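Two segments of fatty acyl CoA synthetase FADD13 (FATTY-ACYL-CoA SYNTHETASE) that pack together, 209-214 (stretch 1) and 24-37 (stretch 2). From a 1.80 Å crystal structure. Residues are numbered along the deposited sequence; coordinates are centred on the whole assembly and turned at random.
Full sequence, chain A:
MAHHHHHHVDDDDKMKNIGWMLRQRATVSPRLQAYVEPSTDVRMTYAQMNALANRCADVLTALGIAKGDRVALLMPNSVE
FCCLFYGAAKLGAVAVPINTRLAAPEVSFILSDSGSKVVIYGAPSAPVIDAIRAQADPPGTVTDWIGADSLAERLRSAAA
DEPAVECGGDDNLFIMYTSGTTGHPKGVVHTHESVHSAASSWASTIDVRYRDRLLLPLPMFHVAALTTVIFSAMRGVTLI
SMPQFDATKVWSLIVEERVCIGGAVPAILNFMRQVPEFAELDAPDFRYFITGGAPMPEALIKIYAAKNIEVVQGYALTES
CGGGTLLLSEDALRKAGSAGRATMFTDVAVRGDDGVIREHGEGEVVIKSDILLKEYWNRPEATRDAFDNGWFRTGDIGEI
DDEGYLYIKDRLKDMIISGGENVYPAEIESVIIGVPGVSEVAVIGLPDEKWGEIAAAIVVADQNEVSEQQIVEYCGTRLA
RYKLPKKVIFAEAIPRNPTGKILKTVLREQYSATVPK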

# COMPACT_ATOMS: atom_id res chain seq x y z
N ARG A 209 2.42 -3.57 21.18
CA ARG A 209 2.32 -3.34 22.64
C ARG A 209 2.39 -1.86 22.97
O ARG A 209 3.02 -1.09 22.25
CB ARG A 209 3.46 -4.08 23.34
CG ARG A 209 3.53 -5.56 22.99
CD ARG A 209 4.74 -6.21 23.62
NE ARG A 209 4.91 -7.53 23.07
CZ ARG A 209 5.94 -8.32 23.36
NH1 ARG A 209 6.89 -7.89 24.17
NH2 ARG A 209 6.01 -9.52 22.81
N TYR A 210 1.70 -1.49 24.04
CA TYR A 210 1.79 -0.16 24.60
C TYR A 210 3.24 0.20 24.79
O TYR A 210 4.02 -0.62 25.30
CB TYR A 210 1.08 -0.11 25.93
CG TYR A 210 1.14 1.25 26.61
CD1 TYR A 210 0.82 2.41 25.92
CD2 TYR A 210 1.52 1.37 27.95
CE1 TYR A 210 0.87 3.69 26.56
CE2 TYR A 210 1.57 2.64 28.59
CZ TYR A 210 1.24 3.79 27.87
OH TYR A 210 1.29 5.03 28.47
N ARG A 211 3.61 1.40 24.35
CA ARG A 211 4.96 1.95 24.42
C ARG A 211 5.97 1.32 23.41
O ARG A 211 7.14 1.68 23.43
CB ARG A 211 5.51 1.93 25.87
CG ARG A 211 4.63 2.70 26.85
CD ARG A 211 5.17 2.92 28.26
NE ARG A 211 6.20 3.95 28.20
CZ ARG A 211 6.08 5.21 28.62
NH1 ARG A 211 4.98 5.64 29.24
NH2 ARG A 211 7.11 6.04 28.46
N ASP A 212 5.52 0.42 22.51
CA ASP A 212 6.40 -0.05 21.43
C ASP A 212 6.87 1.20 20.64
O ASP A 212 6.21 2.24 20.58
CB ASP A 212 5.70 -1.01 20.46
CG ASP A 212 5.73 -2.47 20.88
OD1 ASP A 212 6.53 -2.86 21.77
OD2 ASP A 212 4.94 -3.29 20.30
N ARG A 213 8.05 1.07 20.04
CA ARG A 213 8.64 2.06 19.17
C ARG A 213 8.73 1.48 17.77
O ARG A 213 9.30 0.39 17.56
CB ARG A 213 10.00 2.46 19.72
CG ARG A 213 9.89 2.85 21.13
CD ARG A 213 11.15 3.31 21.81
NE ARG A 213 11.79 4.53 21.31
CZ ARG A 213 11.52 5.76 21.75
NH1 ARG A 213 10.55 5.94 22.61
NH2 ARG A 213 12.24 6.80 21.33
N LEU A 214 8.17 2.19 16.80
CA LEU A 214 7.92 1.62 15.49
C LEU A 214 8.59 2.46 14.41
O LEU A 214 8.30 3.67 14.25
CB LEU A 214 6.39 1.47 15.25
CG LEU A 214 6.02 0.73 13.96
CD1 LEU A 214 4.61 0.14 14.06
CD2 LEU A 214 6.08 1.70 12.78
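Stretch 2, residues 24-37: QRATVSPRLQAYVE

Stretch 2 meets stretch 1 through side chains alone, in a contact that buries 310 Å² summed over both sides. The backbones stay well apart: the nearest CA atoms, those of Arg211 and Leu32, are 7.7 Å from each other, and no main-chain hydrogen bond joins the two segments.

Each segment turns before it enters a strand. In stretch 1, residues Arg209 to Asp212 form a type II beta turn, closed by a hydrogen bond from Asp212 N to Arg209 O (2.9 Å), with Arg211 at the positive phi (73°) that such a turn requires at its third position. The carboxylate of Asp212 braces the same turn, OD2 accepting from Arg209 N at 2.7 Å, and the chain then extends through Arg213 and Leu214. Stretch 2 begins as the last part of a helix, residues 24-28, whose end is held by bonds such as Ser29 N to Arg25 O (2.9 Å). Ser29 is the first residue to leave helical phi/psi, and it opens a type I turn to Leu32, in which Leu32 N reaches Ser29 O at 3.3 Å. From Gln33 to Glu37 the chain is a strand. The strand portions run in broadly the same direction, though not closely aligned.

Ser29, Leu32, Gln33 and Val36 direct their CA-to-CB bonds toward stretch 1. The side chains of Tyr210, Arg211 and Arg213 instead leave sideways, and their ends come nearer to stretch 2.

Leu32 is the residue most covered by the other stretch, with 74 Å². Its CD2 lies 3.9 Å from Tyr210 CE1, an apolar contact, while its CD1 lies over one face of the Arg211 guanidinium, 3.8 Å from Arg211 CZ. The two methyls thus meet different neighbours, CD2 the tyrosine ring and CD1 the arginine head group. Packing over the guanidinium face leaves the N-H bonds of Arg211, which point outward in its plane, free of this neighbour, and they find no acceptor in stretch 2.

Around Tyr210 the polar contacts are less tight. Its OH approaches Ser29 OG at 3.4 Å, near the plane of the ring, in a weak hydrogen bond for which either hydroxyl could be the donor. Ser29 OG has a stronger partner within its own stretch: Arg25 NH1 donates to it at 2.7 Å. The same nitrogen, Arg25 NH1, lies 3.8 Å from Tyr210 CE1. The remaining nitrogens of the Arg25 guanidinium, NE and NH2, are satisfied elsewhere in the structure.

The strongest link across the contact is made by Arg213. Its NH2 and NH1 both donate to Gln33 OE1, at 2.8 and 3.0 Å with N-H...acceptor angles of 149° and 142°, so that one amide oxygen is shared by the two terminal nitrogens at the edge of the guanidinium. Arg213 NE and NH2 also have partners elsewhere in the structure, leaving none of the three nitrogens unpaired. Beside this bifurcated bond, Val36 CG2 approaches Arg213 NH2 at 4.1 Å.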

# COMPACT_ATOMS: atom_id res chain seq x y z
N GLN A 24 -7.50 11.87 22.55
CA GLN A 24 -7.70 10.90 23.62
C GLN A 24 -6.39 10.21 23.96
O GLN A 24 -6.08 10.04 25.14
CB GLN A 24 -8.78 9.92 23.26
CG GLN A 24 -10.15 10.55 23.25
CD GLN A 24 -11.23 9.63 22.77
OE1 GLN A 24 -10.99 8.73 21.98
NE2 GLN A 24 -12.46 9.85 23.23
N ARG A 25 -5.55 9.92 22.95
CA ARG A 25 -4.21 9.32 23.24
C ARG A 25 -3.36 10.35 23.97
O ARG A 25 -2.67 10.01 24.93
CB ARG A 25 -3.55 8.79 21.99
CG ARG A 25 -2.11 8.32 22.20
CD ARG A 25 -1.87 7.32 23.29
NE ARG A 25 -2.55 6.08 23.04
CZ ARG A 25 -2.69 5.13 23.93
NH1 ARG A 25 -2.21 5.29 25.14
NH2 ARG A 25 -3.33 4.02 23.61
N ALA A 26 -3.54 11.63 23.62
CA ALA A 26 -2.83 12.67 24.30
C ALA A 26 -3.35 12.89 25.73
O ALA A 26 -2.71 13.56 26.52
CB ALA A 26 -2.86 13.98 23.54
N THR A 27 -4.50 12.36 26.05
CA THR A 27 -5.02 12.44 27.42
C THR A 27 -4.58 11.21 28.29
O THR A 27 -4.30 11.34 29.48
CB THR A 27 -6.57 12.63 27.36
OG1 THR A 27 -6.91 13.75 26.52
CG2 THR A 27 -7.22 12.82 28.75
N VAL A 28 -4.58 10.01 27.72
CA VAL A 28 -4.12 8.80 28.42
C VAL A 28 -2.62 8.90 28.65
O VAL A 28 -2.12 8.51 29.72
CB VAL A 28 -4.39 7.56 27.55
CG1 VAL A 28 -3.92 6.29 28.21
CG2 VAL A 28 -5.88 7.44 27.21
N SER A 29 -1.91 9.39 27.64
CA SER A 29 -0.45 9.28 27.59
C SER A 29 0.17 10.55 27.08
O SER A 29 0.83 10.48 26.08
CB SER A 29 -0.01 8.22 26.56
OG SER A 29 -0.76 7.05 26.67
N PRO A 30 -0.02 11.68 27.75
CA PRO A 30 0.38 12.96 27.19
C PRO A 30 1.88 13.08 27.00
O PRO A 30 2.34 13.75 26.08
CB PRO A 30 -0.08 13.98 28.26
CG PRO A 30 -0.44 13.23 29.43
CD PRO A 30 -0.83 11.86 28.96
N ARG A 31 2.64 12.43 27.87
CA ARG A 31 4.09 12.59 27.85
C ARG A 31 4.81 11.45 27.16
O ARG A 31 6.04 11.42 27.09
CB ARG A 31 4.58 12.86 29.30
CG ARG A 31 3.85 14.13 29.92
CD ARG A 31 4.34 15.30 29.05
NE ARG A 31 3.82 16.65 29.27
CZ ARG A 31 4.49 17.64 29.87
NH1 ARG A 31 5.71 17.45 30.41
NH2 ARG A 31 3.91 18.84 29.97
N LEU A 32 4.05 10.52 26.64
CA LEU A 32 4.63 9.47 25.86
C LEU A 32 5.13 9.99 24.53
O LEU A 32 4.44 10.78 23.88
CB LEU A 32 3.58 8.38 25.60
CG LEU A 32 3.96 7.27 24.64
CD1 LEU A 32 5.17 6.42 25.17
CD2 LEU A 32 2.74 6.38 24.46
N GLN A 33 6.36 9.64 24.13
CA GLN A 33 6.81 10.04 22.80
C GLN A 33 5.92 9.56 21.65
O GLN A 33 5.52 8.36 21.58
CB GLN A 33 8.24 9.64 22.54
CG GLN A 33 9.26 10.26 23.50
CD GLN A 33 10.65 9.99 22.99
OE1 GLN A 33 11.05 8.87 22.86
NE2 GLN A 33 11.32 11.03 22.57
N ALA A 34 5.54 10.50 20.78
CA ALA A 34 4.66 10.19 19.64
C ALA A 34 5.39 10.09 18.31
O ALA A 34 5.06 9.26 17.46
CB ALA A 34 3.53 11.26 19.54
N TYR A 35 6.40 10.93 18.16
CA TYR A 35 7.10 11.12 16.84
C TYR A 35 8.51 11.52 17.08
O TYR A 35 8.73 12.49 17.75
CB TYR A 35 6.34 12.16 16.01
CG TYR A 35 6.75 12.18 14.55
CD1 TYR A 35 5.98 11.50 13.61
CD2 TYR A 35 7.88 12.85 14.12
CE1 TYR A 35 6.34 11.47 12.31
CE2 TYR A 35 8.25 12.84 12.76
CZ TYR A 35 7.45 12.14 11.88
OH TYR A 35 7.71 12.10 10.54
N VAL A 36 9.47 10.71 16.63
CA VAL A 36 10.88 10.94 16.82
C VAL A 36 11.51 10.83 15.41
O VAL A 36 11.43 9.77 14.78
CB VAL A 36 11.51 9.90 17.76
CG1 VAL A 36 13.01 10.18 17.89
CG2 VAL A 36 10.84 9.90 19.13
N GLU A 37 12.14 11.91 14.94
CA GLU A 37 12.78 11.95 13.61
C GLU A 37 14.19 12.50 13.82
O GLU A 37 14.37 13.74 13.79
CB GLU A 37 11.98 12.86 12.66
CG GLU A 37 12.27 12.67 11.20
CD GLU A 37 11.22 13.32 10.34
OE1 GLU A 37 10.26 12.63 9.92
OE2 GLU A 37 11.36 14.55 10.12